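Local coordinates for macrophage migration inhibitory factor (Plasmodium berghei, PDB 2WKB), which belongs to the macrophage migration inhibitory factor family and assembles as a trimer of alpha/beta subunits, at residues E[9-14]-E[86-91]; E[25-30]-E[60-65]; E[79-84]-E[90-95]. One frame throughout, in Å; residues are numbered along the deposited sequence. Where two conformers were deposited one is given.

Contact 1: E[9-14]-E[86-91]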
loop_
_atom_site.group_PDB
_atom_site.type_symbol
_atom_site.label_atom_id
_atom_site.label_comp_id
_atom_site.label_asym_id
_atom_site.label_seq_id
_atom_site.Cartn_x
_atom_site.Cartn_y
_atom_site.Cartn_z
ATOM N N ILE E 9 5.162 -10.908 10.596
ATOM C CA ILE E 9 5.837 -12.216 10.758
ATOM C C ILE E 9 6.990 -12.350 9.797
ATOM O O ILE E 9 6.840 -12.237 8.608
ATOM C CB ILE E 9 4.853 -13.387 10.662
ATOM C CG1 ILE E 9 3.882 -13.298 11.842
ATOM C CG2 ILE E 9 5.675 -14.740 10.596
ATOM C CD1 ILE E 9 2.795 -14.312 11.743
ATOM N N SER E 10 8.185 -12.644 10.336
ATOM C CA SER E 10 9.431 -12.701 9.528
ATOM C C SER E 10 9.711 -14.104 8.956
ATOM O O SER E 10 9.874 -15.100 9.727
ATOM C CB SER E 10 10.619 -12.335 10.493
ATOM O OG SER E 10 11.869 -12.378 9.746
ATOM N N ILE E 11 9.756 -14.235 7.628
ATOM C CA ILE E 11 10.041 -15.547 7.018
ATOM C C ILE E 11 11.049 -15.349 5.871
ATOM O O ILE E 11 11.114 -14.282 5.242
ATOM C CB ILE E 11 8.824 -16.268 6.429
ATOM C CG1 ILE E 11 8.127 -15.303 5.469
ATOM C CG2 ILE E 11 7.911 -16.801 7.559
ATOM C CD1 ILE E 11 6.890 -15.971 4.800
ATOM N N PRO E 12 11.809 -16.406 5.571
ATOM C CA PRO E 12 12.774 -16.238 4.512
ATOM C C PRO E 12 12.120 -16.145 3.144
ATOM O O PRO E 12 10.975 -16.602 2.959
ATOM C CB PRO E 12 13.635 -17.535 4.561
ATOM C CG PRO E 12 13.160 -18.333 5.765
ATOM C CD PRO E 12 11.851 -17.727 6.249
ATOM N N ASP E 13 12.876 -15.627 2.186
ATOM C CA ASP E 13 12.408 -15.532 0.789
ATOM C C ASP E 13 11.832 -16.812 0.222
ATOM O O ASP E 13 10.760 -16.775 -0.399
ATOM C CB ASP E 13 13.530 -15.045 -0.154
ATOM C CG ASP E 13 14.012 -13.638 0.186
ATOM O OD1 ASP E 13 13.280 -12.885 0.863
ATOM O OD2 ASP E 13 15.107 -13.230 -0.246
ATOM N N ASP E 14 12.550 -17.950 0.347
ATOM C CA ASP E 14 11.971 -19.179 -0.204
ATOM C C ASP E 14 10.641 -19.559 0.389
ATOM O O ASP E 14 9.747 -20.018 -0.353
ATOM C CB ASP E 14 12.892 -20.447 -0.154
ATOM C CG ASP E 14 14.135 -20.329 -1.043
ATOM O OD1 ASP E 14 14.199 -19.463 -1.946
ATOM O OD2 ASP E 14 15.083 -21.137 -0.797
ATOM N N ASN E 86 -0.820 -22.606 8.843
ATOM C CA ASN E 86 0.153 -23.671 8.576
ATOM C C ASN E 86 1.572 -23.126 8.408
ATOM O O ASN E 86 2.476 -23.445 9.225
ATOM C CB ASN E 86 -0.313 -24.590 7.397
ATOM C CG ASN E 86 0.724 -25.702 7.044
ATOM O OD1 ASN E 86 1.396 -26.233 7.933
ATOM N ND2 ASN E 86 0.842 -26.044 5.741
ATOM N N HIS E 87 1.803 -22.281 7.413
ATOM C CA HIS E 87 3.153 -21.830 7.096
ATOM C C HIS E 87 3.762 -20.803 8.073
ATOM O O HIS E 87 4.995 -20.772 8.280
ATOM C CB HIS E 87 3.220 -21.269 5.660
ATOM C CG HIS E 87 3.095 -22.316 4.598
ATOM N ND1 HIS E 87 4.099 -23.224 4.330
ATOM C CD2 HIS E 87 2.070 -22.631 3.767
ATOM C CE1 HIS E 87 3.697 -24.051 3.374
ATOM N NE2 HIS E 87 2.471 -23.708 3.011
ATOM N N LEU E 88 2.924 -19.925 8.637
ATOM C CA LEU E 88 3.445 -18.805 9.433
ATOM C C LEU E 88 3.193 -18.924 10.900
ATOM O O LEU E 88 3.619 -18.041 11.670
ATOM C CB LEU E 88 2.890 -17.473 8.956
ATOM C CG LEU E 88 3.579 -16.835 7.723
ATOM C CD1 LEU E 88 3.693 -17.723 6.505
ATOM C CD2 LEU E 88 2.768 -15.604 7.381
ATOM N N SER E 89 2.502 -19.996 11.260
ATOM C CA SER E 89 1.966 -20.294 12.593
ATOM C C SER E 89 1.251 -19.124 13.226
ATOM O O SER E 89 1.343 -18.932 14.437
ATOM C CB SER E 89 3.046 -20.802 13.557
ATOM O OG SER E 89 4.010 -21.578 12.868
ATOM N N VAL E 90 0.601 -18.279 12.417
ATOM C CA VAL E 90 -0.196 -17.192 12.994
ATOM C C VAL E 90 -1.512 -17.825 13.542
ATOM O O VAL E 90 -2.015 -18.814 12.981
ATOM C CB VAL E 90 -0.464 -16.154 11.902
ATOM C CG1 VAL E 90 -1.210 -16.821 10.755
ATOM C CG2 VAL E 90 -1.264 -14.937 12.423
ATOM N N LYS E 91 -2.029 -17.283 14.641
ATOM C CA LYS E 91 -3.366 -17.620 15.149
ATOM C C LYS E 91 -4.432 -17.170 14.118
ATOM O O LYS E 91 -4.382 -16.014 13.655
ATOM C CB LYS E 91 -3.660 -16.798 16.398
ATOM C CG LYS E 91 -2.884 -17.186 17.653
ATOM C CD LYS E 91 -3.129 -16.096 18.707
ATOM C CE LYS E 91 -1.976 -16.028 19.719
ATOM N NZ LYS E 91 -1.960 -17.211 20.577
#
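Two isoleucines of 9-14 reach Leu88 and Val90 through different torsions. A chi1 of -65° sets CG1 beside the backbone N of Ile9, which leaves CG2 anti to that N; with the CG1 branch fully extended, CG2 and CD1 probe separate parts of 86-91. Ile11 instead puts CG1 between its backbone N and its carbonyl carbon (chi1 53°), and the extended chi2 of 179° then carries CD1 out to Leu88. In the MIF fold this contact joins the loop between strand 4-7 and helix 13-31 to the C-terminal end of helix 73-88. It is wholly apolar: no hydrogen bond crosses it.

The two branches of Ile9 divide the work. CG2 comes up beside the Leu88 side chain, 4.1 Å from its CG, the two chains meeting at an oblique angle. CD1 passes on to the turn that follows the helix, where it lies 3.8 Å from the Leu88 carbonyl O and also meets Val90. Ser89, between these two residues, is the first to leave helical geometry and has positive phi; the chain therefore changes course here, and CD1 meets a carbonyl and a valine while CG2 keeps to the leucine side chain.

Cys58 of strand 58-63 touches Ile9, Leu88 and Val90, tying the cluster to the sheet, while Thr19 of helix 13-31 packs on Leu88. Tyr42 OH is hydrogen-bonded to both Ile9 O and Ile11 N, which helps hold the backbone around Ser10. Lys15 NZ and Glu22 OE1 of helix 13-31 hydrogen-bond His87 O and NE2, respectively.

Ile11 and Leu88 meet nearly at right angles, CD1 to CD1 at 4.0 Å, whereas the shortest approach of all is Ile9 CD1 to Val90 CB, 3.7 Å.

Contact 2: E[25-30]-E[60-65]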
loop_
_atom_site.group_PDB
_atom_site.type_symbol
_atom_site.label_atom_id
_atom_site.label_comp_id
_atom_site.label_asym_id
_atom_site.label_seq_id
_atom_site.Cartn_x
_atom_site.Cartn_y
_atom_site.Cartn_z
ATOM N N ASP E 25 -2.461 -20.716 -5.990
ATOM C CA ASP E 25 -3.086 -22.004 -6.337
ATOM C C ASP E 25 -4.518 -22.013 -5.744
ATOM O O ASP E 25 -5.519 -22.417 -6.415
ATOM C CB ASP E 25 -2.340 -23.207 -5.720
ATOM C CG ASP E 25 -1.021 -23.505 -6.389
ATOM O OD1 ASP E 25 -0.849 -23.090 -7.585
ATOM O OD2 ASP E 25 -0.160 -24.136 -5.660
ATOM N N ALA E 26 -4.634 -21.573 -4.504
ATOM C CA ALA E 26 -5.974 -21.532 -3.872
ATOM C C ALA E 26 -6.924 -20.616 -4.607
ATOM O O ALA E 26 -8.091 -20.968 -4.767
ATOM C CB ALA E 26 -5.891 -21.110 -2.334
ATOM N N ILE E 27 -6.460 -19.432 -5.006
ATOM C CA ILE E 27 -7.310 -18.458 -5.746
ATOM C C ILE E 27 -7.739 -19.127 -7.097
ATOM O O ILE E 27 -8.943 -19.160 -7.494
ATOM C CB ILE E 27 -6.530 -17.173 -6.025
ATOM C CG1 ILE E 27 -6.260 -16.383 -4.707
ATOM C CG2 ILE E 27 -7.340 -16.224 -7.014
ATOM C CD1 ILE E 27 -5.308 -15.192 -4.881
ATOM N N SER E 28 -6.745 -19.627 -7.834
ATOM C CA SER E 28 -7.043 -20.242 -9.141
ATOM C C SER E 28 -7.972 -21.417 -8.943
ATOM O O SER E 28 -8.915 -21.589 -9.727
ATOM C CB SER E 28 -5.700 -20.773 -9.741
ATOM O OG SER E 28 -5.968 -21.420 -10.994
ATOM N N ASN E 29 -7.705 -22.237 -7.932
ATOM C CA ASN E 29 -8.505 -23.429 -7.695
ATOM C C ASN E 29 -9.964 -23.040 -7.441
ATOM O O ASN E 29 -10.854 -23.451 -8.217
ATOM C CB ASN E 29 -7.945 -24.271 -6.546
ATOM C CG ASN E 29 -6.814 -25.205 -6.989
ATOM O OD1 ASN E 29 -6.812 -25.715 -8.112
ATOM N ND2 ASN E 29 -5.875 -25.460 -6.092
ATOM N N ILE E 30 -10.187 -22.211 -6.403
ATOM C CA ILE E 30 -11.521 -21.740 -6.008
ATOM C C ILE E 30 -12.256 -21.050 -7.158
ATOM O O ILE E 30 -13.454 -21.322 -7.375
ATOM C CB ILE E 30 -11.439 -20.949 -4.630
ATOM C CG1 ILE E 30 -11.102 -21.979 -3.545
ATOM C CG2 ILE E 30 -12.757 -20.360 -4.273
ATOM C CD1 ILE E 30 -10.510 -21.500 -2.254
ATOM N N VAL E 60 -4.379 -9.913 4.809
ATOM C CA VAL E 60 -4.275 -10.260 3.388
ATOM C C VAL E 60 -5.286 -9.397 2.604
ATOM O O VAL E 60 -6.458 -9.343 2.978
ATOM C CB VAL E 60 -4.542 -11.715 3.133
ATOM C CG1 VAL E 60 -4.363 -12.087 1.601
ATOM C CG2 VAL E 60 -3.531 -12.640 3.949
ATOM N N ARG E 61 -4.828 -8.652 1.616
ATOM C CA ARG E 61 -5.739 -7.790 0.883
ATOM C C ARG E 61 -5.765 -8.268 -0.594
ATOM O O ARG E 61 -4.693 -8.392 -1.202
ATOM C CB ARG E 61 -5.257 -6.372 0.959
ATOM C CG ARG E 61 -6.287 -5.354 0.254
ATOM C CD ARG E 61 -5.958 -3.893 0.693
ATOM N NE ARG E 61 -4.556 -3.531 0.504
ATOM C CZ ARG E 61 -3.915 -2.599 1.207
ATOM N NH1 ARG E 61 -2.642 -2.357 0.949
ATOM N NH2 ARG E 61 -4.556 -1.899 2.152
ATOM N N LEU E 62 -6.949 -8.556 -1.143
ATOM C CA LEU E 62 -7.056 -9.015 -2.472
ATOM C C LEU E 62 -7.848 -7.931 -3.204
ATOM O O LEU E 62 -8.949 -7.491 -2.740
ATOM C CB LEU E 62 -7.789 -10.339 -2.538
ATOM C CG LEU E 62 -6.994 -11.433 -1.794
ATOM C CD1 LEU E 62 -7.550 -11.598 -0.352
ATOM C CD2 LEU E 62 -7.203 -12.699 -2.675
ATOM N N THR E 63 -7.247 -7.496 -4.307
ATOM C CA THR E 63 -7.724 -6.307 -5.022
ATOM C C THR E 63 -7.960 -6.665 -6.461
ATOM O O THR E 63 -7.071 -7.189 -7.122
ATOM C CB THR E 63 -6.737 -5.135 -4.902
ATOM O OG1 THR E 63 -6.649 -4.741 -3.543
ATOM C CG2 THR E 63 -7.296 -3.901 -5.669
ATOM N N SER E 64 -9.206 -6.487 -6.932
ATOM C CA SER E 64 -9.441 -6.472 -8.360
ATOM C C SER E 64 -9.136 -7.816 -8.997
ATOM O O SER E 64 -8.593 -7.898 -10.096
ATOM C CB SER E 64 -8.589 -5.395 -9.019
ATOM O OG SER E 64 -9.111 -4.082 -8.705
ATOM N N ILE E 65 -9.445 -8.862 -8.283
ATOM C CA ILE E 65 -9.310 -10.154 -8.860
ATOM C C ILE E 65 -10.692 -10.560 -9.395
ATOM O O ILE E 65 -11.640 -10.839 -8.648
ATOM C CB ILE E 65 -8.756 -11.195 -7.852
ATOM C CG1 ILE E 65 -7.299 -10.831 -7.471
ATOM C CG2 ILE E 65 -8.826 -12.599 -8.453
ATOM C CD1 ILE E 65 -6.740 -11.676 -6.336
#
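No flat group has a face or an edge in the meeting of Ile27 with Leu62 and Ile65; the interface is made of branched aliphatic chains alone, and no hydrogen bond crosses it. The evidence lies in methyl-to-methyl distances. Ile27 CD1 is 3.8 Å from Leu62 CD2 and 4.1 Å from Ile65 CD1, so a single terminal methyl serves both partners.

The approaches differ. Ile27 and Leu62 reach toward each other tip to tip, helix side chain against strand side chain, and only their outermost carbons meet. Ile65 instead runs across Ile27 at about a right angle, which allows a second touch farther back, CG2 to CG2 at 4.2 Å. Ile27 gets its reach from an extended chain: chi2 of 171° sends CD1 away from the helix, while CG2, anti to the backbone N, stays near the helix surface to face Ile65.

Backbones stay far apart; the nearest CA atoms, those of Ile27 and Ile65, are 9.1 Å from each other, and the gap is bridged by side chains. All three residues are buried. Leu76 of helix 73-88 and Val35 and Ile38 of the loop after helix 13-31 also pack on Ile27, and Ile97 and Phe99 of strand 95-100 lie against Leu62. On the strand's other surface, Arg61 makes a salt bridge with Glu4 and Thr63 packs on Arg100 of the second subunit; just past the strand, Ser64 OG is hydrogen-bonded to that same arginine. This is consistent with MIF relatives, in which the sheets line the inside of the trimer.

One of two helices packed on a mixed sheet, held here by isoleucine and leucine side chains, with the sheet's other face turned, as in those relatives, to the middle of the trimer: this is the layered alpha/beta architecture of the MIF fold.

Contact 3: E[79-84]-E[90-95]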
loop_
_atom_site.group_PDB
_atom_site.type_symbol
_atom_site.label_atom_id
_atom_site.label_comp_id
_atom_site.label_asym_id
_atom_site.label_seq_id
_atom_site.Cartn_x
_atom_site.Cartn_y
_atom_site.Cartn_z
ATOM N N LYS E 79 -9.615 -20.828 3.018
ATOM C CA LYS E 79 -8.403 -21.511 2.544
ATOM C C LYS E 79 -7.126 -20.737 2.835
ATOM O O LYS E 79 -6.062 -21.322 3.229
ATOM C CB LYS E 79 -8.444 -21.800 1.060
ATOM C CG LYS E 79 -7.149 -22.519 0.629
ATOM C CD LYS E 79 -7.117 -24.022 1.194
ATOM C CE LYS E 79 -5.958 -24.916 0.588
ATOM N NZ LYS E 79 -6.031 -26.260 1.272
ATOM N N ILE E 80 -7.170 -19.437 2.611
ATOM C CA ILE E 80 -5.998 -18.598 2.920
ATOM C C ILE E 80 -5.650 -18.645 4.429
ATOM O O ILE E 80 -4.445 -18.687 4.809
ATOM C CB ILE E 80 -6.241 -17.146 2.396
ATOM C CG1 ILE E 80 -6.227 -17.176 0.855
ATOM C CG2 ILE E 80 -5.137 -16.123 2.949
ATOM C CD1 ILE E 80 -6.683 -15.811 0.217
ATOM N N THR E 81 -6.673 -18.579 5.267
ATOM C CA THR E 81 -6.427 -18.629 6.731
ATOM C C THR E 81 -5.661 -19.947 7.043
ATOM O O THR E 81 -4.648 -19.926 7.833
ATOM C CB THR E 81 -7.721 -18.537 7.521
ATOM O OG1 THR E 81 -8.352 -17.289 7.223
ATOM C CG2 THR E 81 -7.494 -18.592 9.059
ATOM N N LYS E 82 -6.110 -21.040 6.480
ATOM C CA LYS E 82 -5.439 -22.353 6.688
ATOM C C LYS E 82 -4.002 -22.419 6.204
ATOM O O LYS E 82 -3.088 -22.848 6.961
ATOM C CB LYS E 82 -6.215 -23.510 6.051
ATOM C CG LYS E 82 -7.627 -23.588 6.469
ATOM C CD LYS E 82 -7.858 -24.119 7.846
ATOM C CE LYS E 82 -9.249 -24.820 7.854
ATOM N NZ LYS E 82 -10.407 -23.911 8.242
ATOM N N ILE E 83 -3.759 -21.923 4.992
ATOM C CA ILE E 83 -2.409 -21.790 4.493
ATOM C C ILE E 83 -1.509 -20.932 5.423
ATOM O O ILE E 83 -0.341 -21.304 5.755
ATOM C CB ILE E 83 -2.390 -21.165 3.073
ATOM C CG1 ILE E 83 -3.009 -22.144 2.052
ATOM C CG2 ILE E 83 -0.944 -20.722 2.672
ATOM C CD1 ILE E 83 -3.364 -21.467 0.663
ATOM N N LEU E 84 -1.991 -19.787 5.868
ATOM C CA LEU E 84 -1.093 -18.967 6.707
ATOM C C LEU E 84 -0.886 -19.552 8.131
ATOM O O LEU E 84 0.216 -19.449 8.707
ATOM C CB LEU E 84 -1.670 -17.556 6.873
ATOM C CG LEU E 84 -1.811 -16.817 5.569
ATOM C CD1 LEU E 84 -2.577 -15.509 5.865
ATOM C CD2 LEU E 84 -0.441 -16.495 4.975
ATOM N N VAL E 90 0.601 -18.279 12.417
ATOM C CA VAL E 90 -0.196 -17.192 12.994
ATOM C C VAL E 90 -1.512 -17.825 13.542
ATOM O O VAL E 90 -2.015 -18.814 12.981
ATOM C CB VAL E 90 -0.464 -16.154 11.902
ATOM C CG1 VAL E 90 -1.210 -16.821 10.755
ATOM C CG2 VAL E 90 -1.264 -14.937 12.423
ATOM N N LYS E 91 -2.029 -17.283 14.641
ATOM C CA LYS E 91 -3.366 -17.620 15.149
ATOM C C LYS E 91 -4.432 -17.170 14.118
ATOM O O LYS E 91 -4.382 -16.014 13.655
ATOM C CB LYS E 91 -3.660 -16.798 16.398
ATOM C CG LYS E 91 -2.884 -17.186 17.653
ATOM C CD LYS E 91 -3.129 -16.096 18.707
ATOM C CE LYS E 91 -1.976 -16.028 19.719
ATOM N NZ LYS E 91 -1.960 -17.211 20.577
ATOM N N PRO E 92 -5.381 -18.055 13.771
ATOM C CA PRO E 92 -6.488 -17.585 12.893
ATOM C C PRO E 92 -7.155 -16.287 13.343
ATOM O O PRO E 92 -7.509 -15.417 12.506
ATOM C CB PRO E 92 -7.484 -18.793 12.883
ATOM C CG PRO E 92 -6.631 -19.970 13.036
ATOM C CD PRO E 92 -5.399 -19.521 13.925
ATOM N N ARG E 93 -7.353 -16.084 14.642
ATOM C CA ARG E 93 -7.862 -14.829 15.067
ATOM C C ARG E 93 -6.994 -13.582 14.825
ATOM O O ARG E 93 -7.498 -12.459 14.946
ATOM C CB ARG E 93 -8.345 -14.843 16.517
ATOM C CG ARG E 93 -7.120 -14.923 17.531
ATOM C CD ARG E 93 -7.573 -14.869 19.075
ATOM N NE ARG E 93 -8.592 -13.839 19.407
ATOM C CZ ARG E 93 -9.714 -14.099 20.093
ATOM N NH1 ARG E 93 -9.979 -15.370 20.470
ATOM N NH2 ARG E 93 -10.604 -13.124 20.347
ATOM N N ARG E 94 -5.737 -13.781 14.434
ATOM C CA ARG E 94 -4.903 -12.611 14.014
ATOM C C ARG E 94 -4.541 -12.779 12.525
ATOM O O ARG E 94 -3.451 -12.387 12.061
ATOM C CB ARG E 94 -3.680 -12.538 14.890
ATOM C CG ARG E 94 -4.037 -12.044 16.317
ATOM C CD ARG E 94 -2.824 -11.747 17.254
ATOM N NE ARG E 94 -1.992 -10.650 16.826
ATOM C CZ ARG E 94 -2.222 -9.371 17.118
ATOM N NH1 ARG E 94 -3.313 -9.044 17.825
ATOM N NH2 ARG E 94 -1.401 -8.426 16.705
ATOM N N VAL E 95 -5.505 -13.349 11.800
ATOM C CA VAL E 95 -5.573 -13.300 10.320
ATOM C C VAL E 95 -6.793 -12.483 9.949
ATOM O O VAL E 95 -7.922 -12.715 10.468
ATOM C CB VAL E 95 -5.703 -14.674 9.695
ATOM C CG1 VAL E 95 -5.822 -14.614 8.137
ATOM C CG2 VAL E 95 -4.458 -15.511 10.091
#
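Val90, Pro92 and Val95 press against one side of helix 73-88, through Thr81 and Leu84, while Lys82, Lys91 and Arg93 lie on the exposed side. The tight part begins at Leu84, whose carbonyl O is 3.6 Å from Val90 CG1; the same methyl lies 4.0 Å from Leu84 CB, so it covers both backbone and side chain near the helix end.

Val95 fills the next place. Its CG1, anti to the backbone N (chi1 178°), lies near Thr81 OG1, at 3.8 Å, and Leu84 CD1, at 4.1 Å, the side chains crossing at a slant. The hydroxyl meets only carbon here; its hydrogen bond goes to Ala77 O, one turn back in the helix. The other branch of Thr81, CG2, crosses Pro92 at about a right angle, 3.8 Å from CB.

This is the link from helix to strand in a beta-alpha-beta crossover: helix 73-88 joins the parallel neighbours 58-63 and 95-100. A short 3-10 turn at 92-93 follows the reversal, held by Arg94 N to Lys91 O at 2.7 Å and Val95 N to Pro92 O at 3.0 Å, and delivers Val95 at the start of its strand. Cys58 and Val60 of the sheet pack on Leu84.

Elsewhere the contact opens out. The CB bonds of exposed Lys82, Lys91 and Arg93 point away from the opposite segment, and Lys82 makes a salt bridge with Asp78. The third subunit closes the boundary again: its Gly111 packs on Thr81, its Gly115 on Pro92 and its Ser112 on Arg93, and its Phe114 O takes a weak hydrogen bond from Lys82 NZ.

From the N terminus, strand 4-7 leads into 9-14, which is separated by 71 residues from its partner 86-91; contact 1 therefore closes the longest loop. Within that span, helix 13-31 runs on to 25-30, and contact 2 closes a shorter loop, with 29 residues between its segments, when strand 58-63 arrives. Contact 3 opens only after contact 2 has closed and is the most local, folding the chain just after helix 73-88 back on it. Contacts 1 and 3 share Val90 and Lys91. Contacts 2 and 3 touch directly, Ala26 packing on Lys79 and Ile83. Together they tie both helices to each other and to the sheet.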